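Local coordinates for glutathione S-transferase family protein (Populus trichocarpa, PDB 5F06) that probably conjugates glutathione to electrophilic substrates, releasing a halide in the reference reaction, as a member of the phi class of glutathione transferases, at residues 172-175 / 176-180; 114-117 / 118-122. All coordinates share one frame; numbering follows the deposited sequence. Where two conformers were deposited one is given.

Contact 1. Residues 172-175 / 176-180; sequences YTYY and LMKTP
The carbonyl oxygen of Leu176, a residue whose own N-H bonds to Tyr172 O, is gripped twice by Thr179: the OG1 hydroxyl donates to Leu176 O at 2.8 Å and the backbone N to Leu176 O at 2.9 Å. The N-H bond closes a type I beta turn, Leu176 to Thr179, and the hydroxyl adds a second grip, an illustration of how a helix, here 170-176 of the all-helical C-terminal domain, can be brought to an end. The hydroxyl bond lies in the carbonyl plane, on a lone pair; together with the backbone bond from the same residue it holds the threonine side chain turned toward Leu176 O. One residue earlier, Tyr175 O accepts Lys178 N at 3.0 Å, but from above its carbonyl plane, 64° out of it, and Thr179 CG2 rests against the same oxygen.

From within the turn, the Lys178 side chain runs back along the helix between two tyrosines. Beside Tyr175 it lies alongside and points the same way, with Lys178 CD 3.8 Å from Tyr175 CD1, at the ring edge and in its plane. The extended chain carries Lys178 CE obliquely to Tyr174 CE2 at 3.5 Å, and a bend at chi4 (-68°) then turns NZ, which bonds Asn212 OD1, an acceptor shared with Tyr174 OH. Tyr175 OH instead reaches Met9 O and Met211 O, tying this helix to the N-terminal domain and the C-terminal tail. On another side of the helix, Met177 folds over the backbone, its CG 3.2 Å from Thr173 O.

Contact 2. Residues 114-117 / 118-122; sequences IVFQ and FMVAP
With its CG trans to the backbone N (chi1 179°) and its ring turned broadside (chi2 90°), Phe116 presents a face to Val120, whose own first torsion, also trans, carries CG1 out to Phe116 CE1. The two side chains cross at about a right angle. Val120 CB makes a CH-pi contact 3.9 Å from the centroid of the Phe116 ring, while Val120 CG1 meets Phe116 CE1 at 3.4 Å; Ala121 N lies over that same face. Beneath this packing helix 90-120 widens into a pi-type turn at 118-120, and the widening is visible in the acceptor: Phe116 O takes both Val120 N and Ala121 N, each at 2.8 Å from it. The next carbonyl fares differently. Gln117 O is buried without a polar partner, pressed by Ala121 CB and, at 3.4 Å, by Pro122 CD, a proline having no N-H to offer. The side chain of Gln117 is better served, its OE1 accepting Asp129 N ahead of helix 130-153. Farther back along the helix, Ile114 and Phe118 lie side by side, and Ile114 CG2 sits in the plane of the Phe118 ring at its edge, 3.8 Å from CE2.

In the fold
Both contacts lie at the C-terminal ends of helices in the C-terminal domain, with centres 11 Å apart on the same side of the chain's centre. Contact 2, closing helix 90-120, comes first along the chain; helices 130-153 and 164-167 intervene before contact 1 ends helix 170-176. The two helix ends pack directly: Leu176 CD1 lies 3.7 Å from Ile114 CG2, and Thr179 CG2 is equally far from Phe118 CD2. Tyr172 and Tyr175 both touch Thr11, a glutathione-binding residue, and Tyr172 and Val115 touch each other. Helix 170-176 thus packs on the start of helix 11-22, next to the glutathione site, with Val115 of helix 90-120 behind, its side chain about 5 Å from that of Thr11.

Contact 1. Residues 172-175 / 176-180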
loop_
_atom_site.group_PDB
_atom_site.type_symbol
_atom_site.label_atom_id
_atom_site.label_comp_id
_atom_site.label_asym_id
_atom_site.label_seq_id
_atom_site.Cartn_x
_atom_site.Cartn_y
_atom_site.Cartn_z
ATOM N N TYR A 172 12.198 1.259 -8.340
ATOM C CA TYR A 172 11.959 2.617 -8.832
ATOM C C TYR A 172 13.157 3.512 -8.539
ATOM O O TYR A 172 13.503 4.389 -9.331
ATOM C CB TYR A 172 10.697 3.224 -8.216
ATOM C CG TYR A 172 9.444 3.008 -9.035
ATOM C CD1 TYR A 172 9.401 3.342 -10.380
ATOM C CD2 TYR A 172 8.298 2.480 -8.458
ATOM C CE1 TYR A 172 8.265 3.143 -11.132
ATOM C CE2 TYR A 172 7.152 2.280 -9.206
ATOM C CZ TYR A 172 7.145 2.613 -10.543
ATOM O OH TYR A 172 6.007 2.417 -11.288
ATOM N N THR A 173 13.803 3.286 -7.404
ATOM C CA THR A 173 14.944 4.107 -7.046
ATOM C C THR A 173 16.085 3.813 -8.013
ATOM O O THR A 173 16.799 4.725 -8.425
ATOM C CB THR A 173 15.383 3.873 -5.595
ATOM O OG1 THR A 173 14.255 4.037 -4.726
ATOM C CG2 THR A 173 16.463 4.871 -5.193
ATOM N N TYR A 174 16.238 2.551 -8.406
ATOM C CA TYR A 174 17.302 2.181 -9.333
ATOM C C TYR A 174 17.195 2.995 -10.619
ATOM O O TYR A 174 18.198 3.488 -11.144
ATOM C CB TYR A 174 17.265 0.682 -9.654
ATOM C CG TYR A 174 18.421 0.253 -10.524
ATOM C CD1 TYR A 174 19.715 0.238 -10.020
ATOM C CD2 TYR A 174 18.228 -0.115 -11.846
ATOM C CE1 TYR A 174 20.778 -0.138 -10.800
ATOM C CE2 TYR A 174 19.295 -0.495 -12.639
ATOM C CZ TYR A 174 20.566 -0.506 -12.108
ATOM O OH TYR A 174 21.639 -0.879 -12.884
ATOM N N TYR A 175 15.975 3.156 -11.116
ATOM C CA TYR A 175 15.767 3.914 -12.341
ATOM C C TYR A 175 15.870 5.419 -12.103
ATOM O O TYR A 175 16.369 6.148 -12.963
ATOM C CB TYR A 175 14.414 3.564 -12.958
ATOM C CG TYR A 175 14.411 2.291 -13.789
ATOM C CD1 TYR A 175 15.544 1.882 -14.490
ATOM C CD2 TYR A 175 13.272 1.509 -13.889
ATOM C CE1 TYR A 175 15.541 0.731 -15.251
ATOM C CE2 TYR A 175 13.262 0.351 -14.655
ATOM C CZ TYR A 175 14.400 -0.027 -15.333
ATOM O OH TYR A 175 14.408 -1.170 -16.100
ATOM N N LEU A 176 15.408 5.885 -10.943
ATOM C CA LEU A 176 15.548 7.294 -10.583
ATOM C C LEU A 176 17.016 7.712 -10.638
ATOM O O LEU A 176 17.350 8.799 -11.114
ATOM C CB LEU A 176 14.977 7.557 -9.187
ATOM C CG LEU A 176 15.091 8.988 -8.650
ATOM C CD1 LEU A 176 13.820 9.772 -8.909
ATOM C CD2 LEU A 176 15.425 8.988 -7.168
ATOM N N MET A 177 17.896 6.836 -10.167
ATOM C CA MET A 177 19.312 7.174 -10.068
ATOM C C MET A 177 19.976 7.279 -11.439
ATOM O O MET A 177 21.114 7.735 -11.546
ATOM C CB MET A 177 20.043 6.145 -9.204
ATOM C CG MET A 177 19.604 6.160 -7.740
ATOM S SD MET A 177 19.720 7.781 -6.959
ATOM C CE MET A 177 21.495 7.945 -6.815
ATOM N N LYS A 178 19.263 6.867 -12.482
ATOM C CA LYS A 178 19.750 7.012 -13.851
ATOM C C LYS A 178 19.394 8.381 -14.430
ATOM O O LYS A 178 19.892 8.757 -15.492
ATOM C CB LYS A 178 19.170 5.915 -14.748
ATOM C CG LYS A 178 19.532 4.501 -14.331
ATOM C CD LYS A 178 18.941 3.491 -15.299
ATOM C CE LYS A 178 19.396 2.078 -14.985
ATOM N NZ LYS A 178 20.852 1.884 -15.250
ATOM N N THR A 179 18.528 9.112 -13.732
ATOM C CA THR A 179 18.020 10.395 -14.209
ATOM C C THR A 179 18.628 11.559 -13.422
ATOM O O THR A 179 19.299 11.346 -12.410
ATOM C CB THR A 179 16.476 10.470 -14.095
ATOM O OG1 THR A 179 16.098 10.747 -12.740
ATOM C CG2 THR A 179 15.820 9.169 -14.556
ATOM N N PRO A 180 18.390 12.799 -13.879
ATOM C CA PRO A 180 18.862 13.959 -13.110
ATOM C C PRO A 180 18.249 14.027 -11.710
ATOM O O PRO A 180 18.835 14.636 -10.812
ATOM C CB PRO A 180 18.411 15.151 -13.958
ATOM C CG PRO A 180 18.301 14.614 -15.339
ATOM C CD PRO A 180 17.814 13.203 -15.176
#

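Contact 2. Residues 114-117 / 118-122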
loop_
_atom_site.group_PDB
_atom_site.type_symbol
_atom_site.label_atom_id
_atom_site.label_comp_id
_atom_site.label_asym_id
_atom_site.label_seq_id
_atom_site.Cartn_x
_atom_site.Cartn_y
_atom_site.Cartn_z
ATOM N N ILE A 114 7.841 10.250 -11.448
ATOM C CA ILE A 114 9.133 10.703 -11.951
ATOM C C ILE A 114 9.650 9.708 -12.985
ATOM O O ILE A 114 10.018 10.082 -14.099
ATOM C CB ILE A 114 10.166 10.855 -10.810
ATOM C CG1 ILE A 114 9.675 11.886 -9.791
ATOM C CG2 ILE A 114 11.525 11.250 -11.369
ATOM C CD1 ILE A 114 10.526 11.975 -8.526
ATOM N N VAL A 115 9.655 8.434 -12.610
ATOM C CA VAL A 115 10.188 7.389 -13.469
ATOM C C VAL A 115 9.294 7.204 -14.691
ATOM O O VAL A 115 9.784 6.938 -15.791
ATOM C CB VAL A 115 10.332 6.059 -12.699
ATOM C CG1 VAL A 115 10.667 4.903 -13.633
ATOM C CG2 VAL A 115 11.407 6.198 -11.628
ATOM N N PHE A 116 7.986 7.347 -14.493
ATOM C CA PHE A 116 7.039 7.224 -15.593
ATOM C C PHE A 116 7.351 8.253 -16.673
ATOM O O PHE A 116 7.422 7.930 -17.857
ATOM C CB PHE A 116 5.600 7.407 -15.109
ATOM C CG PHE A 116 4.581 7.312 -16.210
ATOM C CD1 PHE A 116 4.018 6.092 -16.547
ATOM C CD2 PHE A 116 4.195 8.442 -16.915
ATOM C CE1 PHE A 116 3.083 6.003 -17.565
ATOM C CE2 PHE A 116 3.265 8.358 -17.931
ATOM C CZ PHE A 116 2.707 7.138 -18.257
ATOM N N GLN A 117 7.533 9.497 -16.256
ATOM C CA GLN A 117 7.780 10.581 -17.200
ATOM C C GLN A 117 9.091 10.380 -17.967
ATOM O O GLN A 117 9.146 10.590 -19.182
ATOM C CB GLN A 117 7.788 11.925 -16.466
ATOM C CG GLN A 117 6.401 12.407 -16.042
ATOM C CD GLN A 117 5.438 12.533 -17.209
ATOM O OE1 GLN A 117 5.823 12.943 -18.304
ATOM N NE2 GLN A 117 4.178 12.169 -16.981
ATOM N N PHE A 118 10.140 9.960 -17.268
ATOM C CA PHE A 118 11.431 9.740 -17.903
ATOM C C PHE A 118 11.482 8.486 -18.787
ATOM O O PHE A 118 12.053 8.519 -19.876
ATOM C CB PHE A 118 12.534 9.642 -16.841
ATOM C CG PHE A 118 12.996 10.974 -16.309
ATOM C CD1 PHE A 118 13.642 11.881 -17.131
ATOM C CD2 PHE A 118 12.807 11.305 -14.976
ATOM C CE1 PHE A 118 14.076 13.103 -16.639
ATOM C CE2 PHE A 118 13.236 12.521 -14.480
ATOM C CZ PHE A 118 13.876 13.419 -15.310
ATOM N N MET A 119 10.886 7.397 -18.310
ATOM C CA MET A 119 11.081 6.080 -18.916
ATOM C C MET A 119 9.887 5.590 -19.734
ATOM O O MET A 119 10.065 4.911 -20.744
ATOM C CB MET A 119 11.395 5.048 -17.827
ATOM C CG MET A 119 12.594 5.400 -16.955
ATOM S SD MET A 119 14.094 5.685 -17.917
ATOM C CE MET A 119 15.312 5.802 -16.608
ATOM N N VAL A 120 8.675 5.919 -19.296
ATOM C CA VAL A 120 7.467 5.379 -19.925
ATOM C C VAL A 120 6.831 6.352 -20.923
ATOM O O VAL A 120 6.378 5.932 -21.985
ATOM C CB VAL A 120 6.407 4.993 -18.871
ATOM C CG1 VAL A 120 5.235 4.279 -19.534
ATOM C CG2 VAL A 120 7.019 4.095 -17.807
ATOM N N ALA A 121 6.796 7.639 -20.592
ATOM C CA ALA A 121 6.123 8.619 -21.445
ATOM C C ALA A 121 6.673 8.618 -22.878
ATOM O O ALA A 121 5.896 8.673 -23.835
ATOM C CB ALA A 121 6.222 10.017 -20.834
ATOM N N PRO A 122 8.007 8.545 -23.035
ATOM C CA PRO A 122 8.565 8.431 -24.388
ATOM C C PRO A 122 8.057 7.197 -25.139
ATOM O O PRO A 122 7.874 7.261 -26.354
ATOM C CB PRO A 122 10.074 8.337 -24.139
ATOM C CG PRO A 122 10.281 8.998 -22.832
ATOM C CD PRO A 122 9.070 8.667 -22.020
#